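Local structure of HTH-type transcriptional activator AmpR (Pseudomonas aeruginosa PAO1, 5MMH) at residues A[105-110]-A[132-137]; A[98-102]-A[118-124]; A[139-143]-A[154-160]. The protein activates transcription of the beta-lactamase gene ampC by binding its promoter, and senses cell-wall-derived muropeptides through the effector domain present here. One frame throughout, in Å; residues are numbered along the deposited sequence.

Contact 1. Residues A[105-110]-A[132-137]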
ATOM      1  N   THR A 105      14.936   4.011 -13.297  1.00 29.16           N
ATOM      2  CA  THR A 105      13.490   4.044 -13.293  1.00 32.93           C
ATOM      3  C   THR A 105      13.008   5.026 -12.250  1.00 28.27           C
ATOM      4  O   THR A 105      13.395   4.944 -11.080  1.00 29.44           O
ATOM      5  CB  THR A 105      12.928   2.671 -12.991  1.00 28.27           C
ATOM      6  OG1 THR A 105      13.576   1.724 -13.831  1.00 49.65           O
ATOM      7  CG2 THR A 105      11.421   2.662 -13.208  1.00 31.24           C
ATOM      8  N   LEU A 106      12.160   5.947 -12.678  1.00 31.08           N
ATOM      9  CA  LEU A 106      11.578   6.946 -11.797  1.00 28.45           C
ATOM     10  C   LEU A 106      10.231   6.407 -11.342  1.00 28.28           C
ATOM     11  O   LEU A 106       9.290   6.343 -12.132  1.00 31.16           O
ATOM     12  CB  LEU A 106      11.429   8.284 -12.518  1.00 32.70           C
ATOM     13  CG  LEU A 106      12.727   8.872 -13.085  1.00 34.07           C
ATOM     14  CD1 LEU A 106      12.517  10.289 -13.589  1.00 34.84           C
ATOM     15  CD2 LEU A 106      13.852   8.812 -12.045  1.00 28.22           C
ATOM     16  N   LEU A 107      10.138   6.008 -10.076  1.00 23.09           N
ATOM     17  CA  LEU A 107       8.867   5.548  -9.530  1.00 19.65           C
ATOM     18  C   LEU A 107       7.987   6.753  -9.224  1.00 28.26           C
ATOM     19  O   LEU A 107       8.451   7.740  -8.651  1.00 22.83           O
ATOM     20  CB  LEU A 107       9.108   4.732  -8.265  1.00 19.15           C
ATOM     21  CG  LEU A 107      10.198   3.659  -8.341  1.00 19.35           C
ATOM     22  CD1 LEU A 107      10.518   3.159  -6.954  1.00 19.42           C
ATOM     23  CD2 LEU A 107       9.775   2.467  -9.283  1.00 13.25           C
ATOM     24  N   ARG A 108       6.712   6.688  -9.605  1.00 30.10           N
ATOM     25  CA  ARG A 108       5.866   7.852  -9.397  1.00 26.94           C
ATOM     26  C   ARG A 108       4.469   7.455  -8.950  1.00 24.95           C
ATOM     27  O   ARG A 108       4.066   6.294  -9.036  1.00 20.44           O
ATOM     28  CB  ARG A 108       5.804   8.714 -10.657  1.00 33.08           C
ATOM     29  CG  ARG A 108       5.084   8.118 -11.828  1.00 31.00           C
ATOM     30  CD  ARG A 108       5.247   9.084 -12.984  1.00 35.19           C
ATOM     31  NE  ARG A 108       4.460   8.755 -14.167  1.00 39.93           N
ATOM     32  CZ  ARG A 108       3.167   9.033 -14.316  1.00 40.44           C
ATOM     33  NH1 ARG A 108       2.478   9.633 -13.344  1.00 32.69           N
ATOM     34  NH2 ARG A 108       2.558   8.701 -15.446  1.00 48.40           N
ATOM     35  N   SER A 109       3.737   8.451  -8.447  1.00 17.77           N
ATOM     36  CA  SER A 109       2.338   8.322  -8.074  1.00 26.16           C
ATOM     37  C   SER A 109       1.433   8.754  -9.227  1.00 25.47           C
ATOM     38  O   SER A 109       1.895   9.221 -10.272  1.00 28.86           O
ATOM     39  CB  SER A 109       2.033   9.158  -6.834  1.00 32.77           C
ATOM     40  OG  SER A 109       1.907  10.528  -7.185  1.00 35.52           O
ATOM     41  N   TYR A 110       0.121   8.637  -9.025  1.00 29.57           N
ATOM     42  CA  TYR A 110      -0.835   9.087 -10.058  1.00 37.98           C
ATOM     43  C   TYR A 110      -0.883  10.575 -10.275  1.00 34.50           C
ATOM     44  O   TYR A 110      -1.390  11.026 -11.267  1.00 39.03           O
ATOM     45  CB  TYR A 110      -2.260   8.510 -10.026  1.00 41.34           C
ATOM     46  CG  TYR A 110      -2.805   7.916  -8.762  1.00 50.69           C
ATOM     47  CD1 TYR A 110      -3.284   8.723  -7.731  1.00 56.13           C
ATOM     48  CD2 TYR A 110      -2.928   6.542  -8.642  1.00 51.62           C
ATOM     49  CE1 TYR A 110      -3.813   8.190  -6.575  1.00 49.35           C
ATOM     50  CE2 TYR A 110      -3.460   5.964  -7.491  1.00 55.06           C
ATOM     51  CZ  TYR A 110      -3.900   6.800  -6.440  1.00 53.63           C
ATOM     52  OH  TYR A 110      -4.437   6.230  -5.300  1.00 53.56           O
ATOM     53  N   ARG A 132      11.210   5.666 -18.553  1.00 61.66           N
ATOM     54  CA  ARG A 132      10.813   4.459 -17.887  1.00 60.06           C
ATOM     55  C   ARG A 132      10.264   4.731 -16.520  1.00 54.57           C
ATOM     56  O   ARG A 132      10.915   5.309 -15.684  1.00 48.65           O
ATOM     57  CB  ARG A 132      11.957   3.474 -17.792  1.00 59.19           C
ATOM     58  CG  ARG A 132      11.461   2.047 -17.579  1.00 59.70           C
ATOM     59  CD  ARG A 132      12.227   1.242 -16.554  1.00 59.72           C
ATOM     60  NE  ARG A 132      12.220  -0.171 -16.952  1.00 67.47           N
ATOM     61  CZ  ARG A 132      13.277  -0.994 -16.980  1.00 70.43           C
ATOM     62  NH1 ARG A 132      13.120  -2.255 -17.379  1.00 65.20           N
ATOM     63  NH2 ARG A 132      14.479  -0.609 -16.578  1.00 68.61           N
ATOM     64  N   SER A 133       9.042   4.301 -16.313  1.00 51.45           N
ATOM     65  CA  SER A 133       8.453   4.574 -15.006  1.00 43.91           C
ATOM     66  C   SER A 133       7.220   3.712 -14.754  1.00 39.76           C
ATOM     67  O   SER A 133       6.572   3.201 -15.676  1.00 33.37           O
ATOM     68  CB  SER A 133       8.116   6.066 -14.833  1.00 39.37           C
ATOM     69  OG  SER A 133       7.012   6.499 -15.608  1.00 53.14           O
ATOM     70  N   ILE A 134       6.910   3.591 -13.463  1.00 29.69           N
ATOM     71  CA  ILE A 134       5.869   2.733 -12.916  1.00 26.63           C
ATOM     72  C   ILE A 134       5.052   3.598 -11.976  1.00 22.31           C
ATOM     73  O   ILE A 134       5.622   4.323 -11.153  1.00 21.19           O
ATOM     74  CB  ILE A 134       6.475   1.543 -12.142  1.00 21.26           C
ATOM     75  CG1 ILE A 134       7.587   0.889 -12.962  1.00 23.97           C
ATOM     76  CG2 ILE A 134       5.401   0.557 -11.717  1.00 18.42           C
ATOM     77  CD1 ILE A 134       8.575   0.077 -12.145  1.00 28.45           C
ATOM     78  N   VAL A 135       3.735   3.521 -12.080  1.00 21.61           N
ATOM     79  CA  VAL A 135       2.831   4.397 -11.339  1.00 23.20           C
ATOM     80  C   VAL A 135       2.256   3.623 -10.163  1.00 24.28           C
ATOM     81  O   VAL A 135       1.831   2.469 -10.315  1.00 22.89           O
ATOM     82  CB  VAL A 135       1.702   4.934 -12.246  1.00 21.61           C
ATOM     83  CG1 VAL A 135       0.803   5.884 -11.468  1.00 26.05           C
ATOM     84  CG2 VAL A 135       2.280   5.609 -13.474  1.00 22.75           C
ATOM     85  N   PHE A 136       2.213   4.261  -8.996  1.00 20.56           N
ATOM     86  CA  PHE A 136       1.879   3.587  -7.750  1.00 22.15           C
ATOM     87  C   PHE A 136       0.667   4.234  -7.100  1.00 21.17           C
ATOM     88  O   PHE A 136       0.570   5.461  -7.044  1.00 20.05           O
ATOM     89  CB  PHE A 136       3.069   3.612  -6.783  1.00 20.09           C
ATOM     90  CG  PHE A 136       4.157   2.651  -7.147  1.00 15.94           C
ATOM     91  CD1 PHE A 136       5.226   3.055  -7.936  1.00 15.11           C
ATOM     92  CD2 PHE A 136       4.098   1.334  -6.726  1.00 19.05           C
ATOM     93  CE1 PHE A 136       6.227   2.161  -8.283  1.00 19.14           C
ATOM     94  CE2 PHE A 136       5.084   0.435  -7.069  1.00 13.89           C
ATOM     95  CZ  PHE A 136       6.158   0.848  -7.844  1.00 15.22           C
ATOM     96  N   ASP A 137      -0.253   3.402  -6.614  1.00 18.43           N
ATOM     97  CA  ASP A 137      -1.435   3.913  -5.941  1.00 18.09           C
ATOM     98  C   ASP A 137      -1.110   4.371  -4.530  1.00 23.51           C
ATOM     99  O   ASP A 137      -1.817   5.221  -3.992  1.00 19.97           O
ATOM    100  CB  ASP A 137      -2.555   2.856  -5.921  1.00 21.04           C
ATOM    101  CG  ASP A 137      -2.319   1.698  -4.883  1.00 36.91           C
ATOM    102  OD1 ASP A 137      -1.220   1.066  -4.864  1.00 32.41           O
ATOM    103  OD2 ASP A 137      -3.281   1.365  -4.121  1.00 37.74           O
TER

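Contact 2. Residues A[98-102]-A[118-124]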
ATOM      1  N   PRO A  98      21.531  15.296  -9.089  1.00 38.98           N
ATOM      2  CA  PRO A  98      20.169  14.968  -9.538  1.00 38.80           C
ATOM      3  C   PRO A  98      20.069  14.655 -11.026  1.00 46.10           C
ATOM      4  O   PRO A  98      19.095  14.022 -11.448  1.00 35.74           O
ATOM      5  CB  PRO A  98      19.375  16.228  -9.189  1.00 33.52           C
ATOM      6  CG  PRO A  98      20.111  16.799  -8.009  1.00 42.88           C
ATOM      7  CD  PRO A  98      21.568  16.520  -8.270  1.00 40.95           C
ATOM      8  N   ALA A  99      21.051  15.089 -11.829  1.00 42.20           N
ATOM      9  CA  ALA A  99      21.016  14.800 -13.262  1.00 43.44           C
ATOM     10  C   ALA A  99      21.173  13.309 -13.546  1.00 40.17           C
ATOM     11  O   ALA A  99      20.640  12.809 -14.546  1.00 42.58           O
ATOM     12  CB  ALA A  99      22.096  15.604 -13.987  1.00 38.93           C
ATOM     13  N   ASP A 100      21.881  12.585 -12.669  1.00 34.77           N
ATOM     14  CA  ASP A 100      22.006  11.132 -12.779  1.00 37.64           C
ATOM     15  C   ASP A 100      20.671  10.398 -12.679  1.00 40.17           C
ATOM     16  O   ASP A 100      20.608   9.204 -13.000  1.00 35.49           O
ATOM     17  CB  ASP A 100      22.935  10.596 -11.685  1.00 37.51           C
ATOM     18  CG  ASP A 100      24.373  11.052 -11.848  1.00 47.20           C
ATOM     19  OD1 ASP A 100      25.094  11.090 -10.830  1.00 52.78           O
ATOM     20  OD2 ASP A 100      24.788  11.345 -12.991  1.00 49.67           O
ATOM     21  N   LEU A 101      19.612  11.062 -12.215  1.00 41.11           N
ATOM     22  CA  LEU A 101      18.369  10.352 -11.937  1.00 35.77           C
ATOM     23  C   LEU A 101      17.744   9.769 -13.196  1.00 39.47           C
ATOM     24  O   LEU A 101      17.016   8.774 -13.112  1.00 40.86           O
ATOM     25  CB  LEU A 101      17.374  11.279 -11.253  1.00 28.07           C
ATOM     26  CG  LEU A 101      17.638  11.527  -9.777  1.00 32.59           C
ATOM     27  CD1 LEU A 101      16.787  12.699  -9.343  1.00 29.11           C
ATOM     28  CD2 LEU A 101      17.306  10.285  -8.971  1.00 28.82           C
ATOM     29  N   LEU A 102      18.001  10.363 -14.366  1.00 36.95           N
ATOM     30  CA  LEU A 102      17.366   9.843 -15.575  1.00 41.59           C
ATOM     31  C   LEU A 102      17.977   8.528 -16.053  1.00 37.42           C
ATOM     32  O   LEU A 102      17.470   7.943 -17.018  1.00 40.10           O
ATOM     33  CB  LEU A 102      17.398  10.891 -16.692  1.00 43.87           C
ATOM     34  CG  LEU A 102      16.467  12.102 -16.507  1.00 46.86           C
ATOM     35  CD1 LEU A 102      16.579  13.047 -17.687  1.00 48.22           C
ATOM     36  CD2 LEU A 102      15.005  11.698 -16.294  1.00 42.99           C
ATOM     37  N   TRP A 118       9.660  18.595  -8.805  1.00 25.78           N
ATOM     38  CA  TRP A 118      10.847  18.394  -7.986  1.00 23.73           C
ATOM     39  C   TRP A 118      12.115  18.746  -8.747  1.00 29.82           C
ATOM     40  O   TRP A 118      13.035  19.344  -8.175  1.00 27.32           O
ATOM     41  CB  TRP A 118      10.924  16.957  -7.496  1.00 23.12           C
ATOM     42  CG  TRP A 118      12.095  16.714  -6.577  1.00 23.02           C
ATOM     43  CD1 TRP A 118      12.092  16.802  -5.216  1.00 25.06           C
ATOM     44  CD2 TRP A 118      13.425  16.324  -6.950  1.00 22.92           C
ATOM     45  NE1 TRP A 118      13.330  16.494  -4.716  1.00 23.89           N
ATOM     46  CE2 TRP A 118      14.168  16.194  -5.759  1.00 26.09           C
ATOM     47  CE3 TRP A 118      14.058  16.062  -8.172  1.00 23.54           C
ATOM     48  CZ2 TRP A 118      15.516  15.830  -5.753  1.00 27.74           C
ATOM     49  CZ3 TRP A 118      15.405  15.697  -8.166  1.00 21.56           C
ATOM     50  CH2 TRP A 118      16.113  15.580  -6.967  1.00 28.33           C
ATOM     51  N   PHE A 119      12.200  18.355 -10.022  1.00 26.25           N
ATOM     52  CA  PHE A 119      13.369  18.708 -10.822  1.00 29.59           C
ATOM     53  C   PHE A 119      13.558  20.222 -10.854  1.00 32.21           C
ATOM     54  O   PHE A 119      14.671  20.725 -10.665  1.00 27.63           O
ATOM     55  CB  PHE A 119      13.240  18.136 -12.239  1.00 29.27           C
ATOM     56  CG  PHE A 119      13.627  16.674 -12.350  1.00 32.19           C
ATOM     57  CD1 PHE A 119      14.740  16.179 -11.682  1.00 30.69           C
ATOM     58  CD2 PHE A 119      12.866  15.795 -13.106  1.00 34.21           C
ATOM     59  CE1 PHE A 119      15.092  14.832 -11.773  1.00 34.35           C
ATOM     60  CE2 PHE A 119      13.209  14.448 -13.209  1.00 34.82           C
ATOM     61  CZ  PHE A 119      14.323  13.962 -12.541  1.00 28.71           C
ATOM     62  N   GLN A 120      12.470  20.963 -11.074  1.00 29.82           N
ATOM     63  CA  GLN A 120      12.513  22.415 -10.959  1.00 32.23           C
ATOM     64  C   GLN A 120      13.159  22.840  -9.652  1.00 32.47           C
ATOM     65  O   GLN A 120      14.180  23.531  -9.641  1.00 35.61           O
ATOM     66  CB  GLN A 120      11.106  22.978 -11.038  1.00 34.64           C
ATOM     67  CG  GLN A 120      10.578  23.169 -12.413  1.00 41.16           C
ATOM     68  CD  GLN A 120       9.407  24.106 -12.378  1.00 49.10           C
ATOM     69  OE1 GLN A 120       9.046  24.620 -11.309  1.00 42.20           O
ATOM     70  NE2 GLN A 120       8.804  24.348 -13.533  1.00 53.96           N
ATOM     71  N   ALA A 121      12.581  22.408  -8.532  1.00 27.55           N
ATOM     72  CA  ALA A 121      13.130  22.764  -7.229  1.00 30.02           C
ATOM     73  C   ALA A 121      14.616  22.437  -7.120  1.00 31.31           C
ATOM     74  O   ALA A 121      15.341  23.091  -6.364  1.00 38.19           O
ATOM     75  CB  ALA A 121      12.347  22.057  -6.127  1.00 26.11           C
ATOM     76  N   ALA A 122      15.092  21.445  -7.862  1.00 37.11           N
ATOM     77  CA  ALA A 122      16.511  21.105  -7.865  1.00 38.77           C
ATOM     78  C   ALA A 122      17.318  21.926  -8.861  1.00 34.75           C
ATOM     79  O   ALA A 122      18.536  21.749  -8.937  1.00 39.11           O
ATOM     80  CB  ALA A 122      16.707  19.614  -8.174  1.00 29.87           C
ATOM     81  N   GLY A 123      16.675  22.800  -9.628  1.00 30.68           N
ATOM     82  CA  GLY A 123      17.395  23.601 -10.597  1.00 33.35           C
ATOM     83  C   GLY A 123      17.682  22.883 -11.893  1.00 46.00           C
ATOM     84  O   GLY A 123      18.784  23.015 -12.440  1.00 53.88           O
ATOM     85  N   LEU A 124      16.724  22.118 -12.398  1.00 39.09           N
ATOM     86  CA  LEU A 124      16.824  21.364 -13.637  1.00 34.25           C
ATOM     87  C   LEU A 124      15.549  21.591 -14.436  1.00 42.34           C
ATOM     88  O   LEU A 124      14.533  22.033 -13.885  1.00 42.02           O
ATOM     89  CB  LEU A 124      17.026  19.864 -13.359  1.00 35.61           C
ATOM     90  CG  LEU A 124      18.310  19.425 -12.636  1.00 39.18           C
ATOM     91  CD1 LEU A 124      18.268  17.942 -12.252  1.00 34.15           C
ATOM     92  CD2 LEU A 124      19.532  19.706 -13.485  1.00 40.08           C
TER

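Contact 3. Residues A[139-143]-A[154-160]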
ATOM      1  N   SER A 139       2.282   5.177  -1.651  1.00 16.99           N
ATOM      2  CA  SER A 139       3.710   5.348  -1.425  1.00 16.76           C
ATOM      3  C   SER A 139       4.311   4.137  -0.741  1.00 15.50           C
ATOM      4  O   SER A 139       5.498   3.844  -0.930  1.00 18.88           O
ATOM      5  CB  SER A 139       3.965   6.599  -0.574  1.00 18.63           C
ATOM      6  OG  SER A 139       3.579   7.770  -1.270  1.00 24.26           O
ATOM      7  N   LEU A 140       3.523   3.430   0.070  1.00 17.71           N
ATOM      8  CA  LEU A 140       4.021   2.190   0.662  1.00 17.16           C
ATOM      9  C   LEU A 140       4.482   1.224  -0.417  1.00 19.55           C
ATOM     10  O   LEU A 140       5.561   0.632  -0.311  1.00 19.69           O
ATOM     11  CB  LEU A 140       2.944   1.543   1.519  1.00 15.71           C
ATOM     12  CG  LEU A 140       2.632   2.272   2.823  1.00 23.23           C
ATOM     13  CD1 LEU A 140       1.471   1.558   3.484  1.00 25.23           C
ATOM     14  CD2 LEU A 140       3.851   2.340   3.747  1.00 13.88           C
ATOM     15  N   ALA A 141       3.678   1.052  -1.470  1.00 15.43           N
ATOM     16  CA  ALA A 141       4.090   0.152  -2.540  1.00 19.61           C
ATOM     17  C   ALA A 141       5.294   0.720  -3.274  1.00 22.17           C
ATOM     18  O   ALA A 141       6.200  -0.029  -3.656  1.00 16.19           O
ATOM     19  CB  ALA A 141       2.931  -0.091  -3.512  1.00 16.46           C
ATOM     20  N   MET A 142       5.328   2.051  -3.444  1.00 14.41           N
ATOM     21  CA  MET A 142       6.444   2.719  -4.109  1.00 14.74           C
ATOM     22  C   MET A 142       7.744   2.586  -3.318  1.00 19.80           C
ATOM     23  O   MET A 142       8.819   2.430  -3.912  1.00 15.75           O
ATOM     24  CB  MET A 142       6.107   4.195  -4.323  1.00 16.81           C
ATOM     25  CG  MET A 142       7.227   4.987  -4.968  1.00 20.52           C
ATOM     26  SD  MET A 142       7.100   6.792  -4.790  1.00 22.52           S
ATOM     27  CE  MET A 142       5.554   7.150  -5.635  1.00 20.44           C
ATOM     28  N   LEU A 143       7.673   2.638  -1.979  1.00 18.97           N
ATOM     29  CA  LEU A 143       8.900   2.573  -1.184  1.00 19.98           C
ATOM     30  C   LEU A 143       9.420   1.149  -1.071  1.00 23.26           C
ATOM     31  O   LEU A 143      10.637   0.928  -1.053  1.00 25.54           O
ATOM     32  CB  LEU A 143       8.669   3.161   0.206  1.00 20.74           C
ATOM     33  CG  LEU A 143       9.188   4.597   0.333  1.00 23.95           C
ATOM     34  CD1 LEU A 143      10.690   4.636   0.109  1.00 25.97           C
ATOM     35  CD2 LEU A 143       8.482   5.528  -0.650  1.00 13.72           C
ATOM     36  N   LEU A 154       9.856   9.087  -5.071  1.00 19.68           N
ATOM     37  CA  LEU A 154       9.582  10.479  -4.732  1.00 18.11           C
ATOM     38  C   LEU A 154       8.349  10.471  -3.839  1.00 22.34           C
ATOM     39  O   LEU A 154       7.233  10.212  -4.309  1.00 19.97           O
ATOM     40  CB  LEU A 154       9.366  11.327  -5.986  1.00 17.21           C
ATOM     41  CG  LEU A 154       8.919  12.780  -5.808  1.00 19.27           C
ATOM     42  CD1 LEU A 154       9.959  13.590  -5.033  1.00 19.56           C
ATOM     43  CD2 LEU A 154       8.644  13.403  -7.169  1.00 20.99           C
ATOM     44  N   ALA A 155       8.549  10.760  -2.559  1.00 22.35           N
ATOM     45  CA  ALA A 155       7.552  10.473  -1.539  1.00 21.51           C
ATOM     46  C   ALA A 155       7.822  11.380  -0.346  1.00 24.34           C
ATOM     47  O   ALA A 155       8.874  12.035  -0.286  1.00 21.68           O
ATOM     48  CB  ALA A 155       7.604   8.989  -1.130  1.00 15.32           C
ATOM     49  N   PRO A 156       6.897  11.446   0.621  1.00 23.00           N
ATOM     50  CA  PRO A 156       7.126  12.281   1.821  1.00 23.29           C
ATOM     51  C   PRO A 156       8.095  11.608   2.783  1.00 22.75           C
ATOM     52  O   PRO A 156       7.813  10.530   3.308  1.00 24.69           O
ATOM     53  CB  PRO A 156       5.726  12.409   2.441  1.00 23.48           C
ATOM     54  CG  PRO A 156       4.762  12.016   1.360  1.00 20.53           C
ATOM     55  CD  PRO A 156       5.498  10.983   0.542  1.00 19.79           C
ATOM     56  N   ALA A 157       9.240  12.256   3.021  1.00 22.14           N
ATOM     57  CA  ALA A 157      10.235  11.712   3.951  1.00 30.99           C
ATOM     58  C   ALA A 157       9.645  11.498   5.335  1.00 27.27           C
ATOM     59  O   ALA A 157       9.973  10.518   6.016  1.00 26.52           O
ATOM     60  CB  ALA A 157      11.445  12.649   4.062  1.00 28.32           C
ATOM     61  N   ALA A 158       8.772  12.407   5.764  1.00 27.92           N
ATOM     62  CA  ALA A 158       8.223  12.371   7.110  1.00 29.96           C
ATOM     63  C   ALA A 158       7.299  11.185   7.335  1.00 23.72           C
ATOM     64  O   ALA A 158       6.897  10.939   8.472  1.00 26.84           O
ATOM     65  CB  ALA A 158       7.489  13.679   7.400  1.00 22.29           C
ATOM     66  N   MET A 159       6.961  10.441   6.292  1.00 23.40           N
ATOM     67  CA  MET A 159       6.180   9.228   6.458  1.00 25.29           C
ATOM     68  C   MET A 159       7.041   7.969   6.488  1.00 23.14           C
ATOM     69  O   MET A 159       6.521   6.884   6.763  1.00 20.46           O
ATOM     70  CB  MET A 159       5.135   9.144   5.344  1.00 21.95           C
ATOM     71  CG  MET A 159       4.133  10.313   5.383  1.00 21.20           C
ATOM     72  SD  MET A 159       2.972  10.172   6.764  1.00 26.02           S
ATOM     73  CE  MET A 159       3.367  11.603   7.769  1.00 15.76           C
ATOM     74  N   PHE A 160       8.343   8.085   6.248  1.00 20.25           N
ATOM     75  CA  PHE A 160       9.236   6.930   6.229  1.00 24.40           C
ATOM     76  C   PHE A 160      10.427   7.184   7.134  1.00 29.32           C
ATOM     77  O   PHE A 160      11.571   6.854   6.815  1.00 24.87           O
ATOM     78  CB  PHE A 160       9.650   6.603   4.799  1.00 20.80           C
ATOM     79  CG  PHE A 160       8.490   6.239   3.939  1.00 22.87           C
ATOM     80  CD1 PHE A 160       7.981   4.946   3.953  1.00 18.99           C
ATOM     81  CD2 PHE A 160       7.864   7.194   3.165  1.00 21.92           C
ATOM     82  CE1 PHE A 160       6.881   4.625   3.191  1.00 20.02           C
ATOM     83  CE2 PHE A 160       6.763   6.871   2.392  1.00 18.32           C
ATOM     84  CZ  PHE A 160       6.268   5.605   2.412  1.00 11.77           C
TER

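Contact 1. Residues A[105-110]-A[132-137]
Backbone hydrogen bonds join 105-110 to 132-137 as two parallel strands, with Arg-108 at the centre. Its N donates to Ile-134 O (3.0 Å), while its O accepts from Phe-136 N (2.8 Å), so one residue bonds to the partners flanking Val-135. Toward the N-terminal end only a weak bond, Leu-106 N to Arg-132 O (3.3 Å), remains. CA-H...O contacts add to the pairing: Val-135 CA lies 3.2 Å from Arg-108 O, and Ser-109 CA 3.5 Å from Phe-136 O. Parallel strands need a crossover, and helix 114-121 supplies it, making a beta-alpha-beta unit of the LysR effector domain. Apolar contacts gather on the face of Leu-107, Ile-134 and Phe-136: Leu-107 CD2 sits 3.9 Å from Ile-134 CD1 and 3.7 Å from Phe-136 CE1, at the ring edge. Bulky hydrocarbon suits these three buried positions, and Met-142 of helix 139-147 covers Leu-107 and Phe-136. On the other face Arg-108, Ser-133 and Val-135 are partly exposed. There the Arg-108 guanidinium lies flat over Val-135 CG2 (3.6 Å from CZ), the long side chain covering the branched one. Asp-137 turns its carboxylate away from 105-110, where OD1 hydrogen-bonds to Thr-47 of the second subunit.

Contact 2. Residues A[98-102]-A[118-124]
Pro-98 is the main bump here, its compact ring pushed into a hollow between Trp-118, Ala-122 and Leu-124. Pro-98 CB lies 4.0 Å from Trp-118 CH2 and 3.7 Å from Leu-124 CD1, and Pro-98 CG is 4.4 Å from Ala-122 CB. The small methyl of Ala-122 leaves room for the proline, which in turn suits the first turn of a 3-10 segment because it has no amide hydrogen to give. One turn on, Leu-101 rests its CD1 in the groove where the two aromatic rings meet, 3.5 Å from Trp-118 CZ3 and 3.7 Å from Phe-119 CE1; a branched aliphatic tip suits such a groove. Leu-102 only brushes the outer part of the phenyl ring, CD2 to Phe-119 CZ being 4.4 Å. No hydrogen bond crosses; the contact is apolar and van der Waals. Leu-124 can turn back toward Pro-98 because the helix stops in a Schellman motif: Gly-123 takes a positive phi, where a CB would crowd the preceding carbonyl, and Leu-124 N bonds to Phe-119 O (3.0 Å). The contact thus packs the loop between helix 89-93 and strand 106-109 against the C-terminal end of helix 114-121, where Trp-118 NE1 also hydrogen-bonds to Thr-175 O.

Contact 3. Residues A[139-143]-A[154-160]
Leu-154, on strand 153-156, directs its side chain away from helix 139-147, toward Trp-115 and Trp-118 of helix 114-121, so it meets helix 139-147 through its backbone. Its N gives a weak hydrogen bond to Met-142 SD (3.6 Å), and its O lies 3.5 Å from the same sulfur; a long, flexible thioether can reach the strand where a shorter side chain could not. Ala-155 alternates to the helix side. Its methyl is small enough to sit close beneath the helix, with CB 3.6 Å from Leu-143 CD2 and 4.3 Å from Met-142 SD. Pro-156 touches lightly, CD being 4.2 Å from Ser-139 OG, and the chain then bends into the 3-10 turn 157-159, where Met-159 N bonds to Pro-156 O (3.1 Å). That turn brings back Phe-160, at the N-cap position of helix 161-165. Leu-143 CG stands over its ring face in a CH-pi contact, 3.6 Å from the centroid; Leu-140 CD2 reaches CE1 of Phe-160 at 3.8 Å, and Ser-139 CB reaches its CZ at 3.9 Å. The short helix and strand segments cross obliquely at -126°, where helix 139-147 leads to edge strand 153-156 in the periplasmic-binding-protein-like effector domain of a LysR regulator.

How the contacts relate
From the N terminus, 98-102 comes first and 105-110 follows almost at once. The chain then runs through helix 114-121, whose end closes contact 2, before 132-137 closes contact 1; the two loops therefore cross. Leu-106 marks the crossing in space, its CD2 lying 3.3 Å from Leu-101 O and its CD1 4.2 Å from Phe-119 CZ. Contact 3 follows in series, closing the short loop from helix 139-147 to strand 153-156. Met-142 joins it to contact 1, and Leu-154 CD1 meets Trp-118 CD1 of contact 2 at 3.9 Å. Together they tie the parallel strand pair to helices 114-121 and 139-147 and to the edge of the six-stranded sheet; contacts 1 and 3 also reach the second subunit.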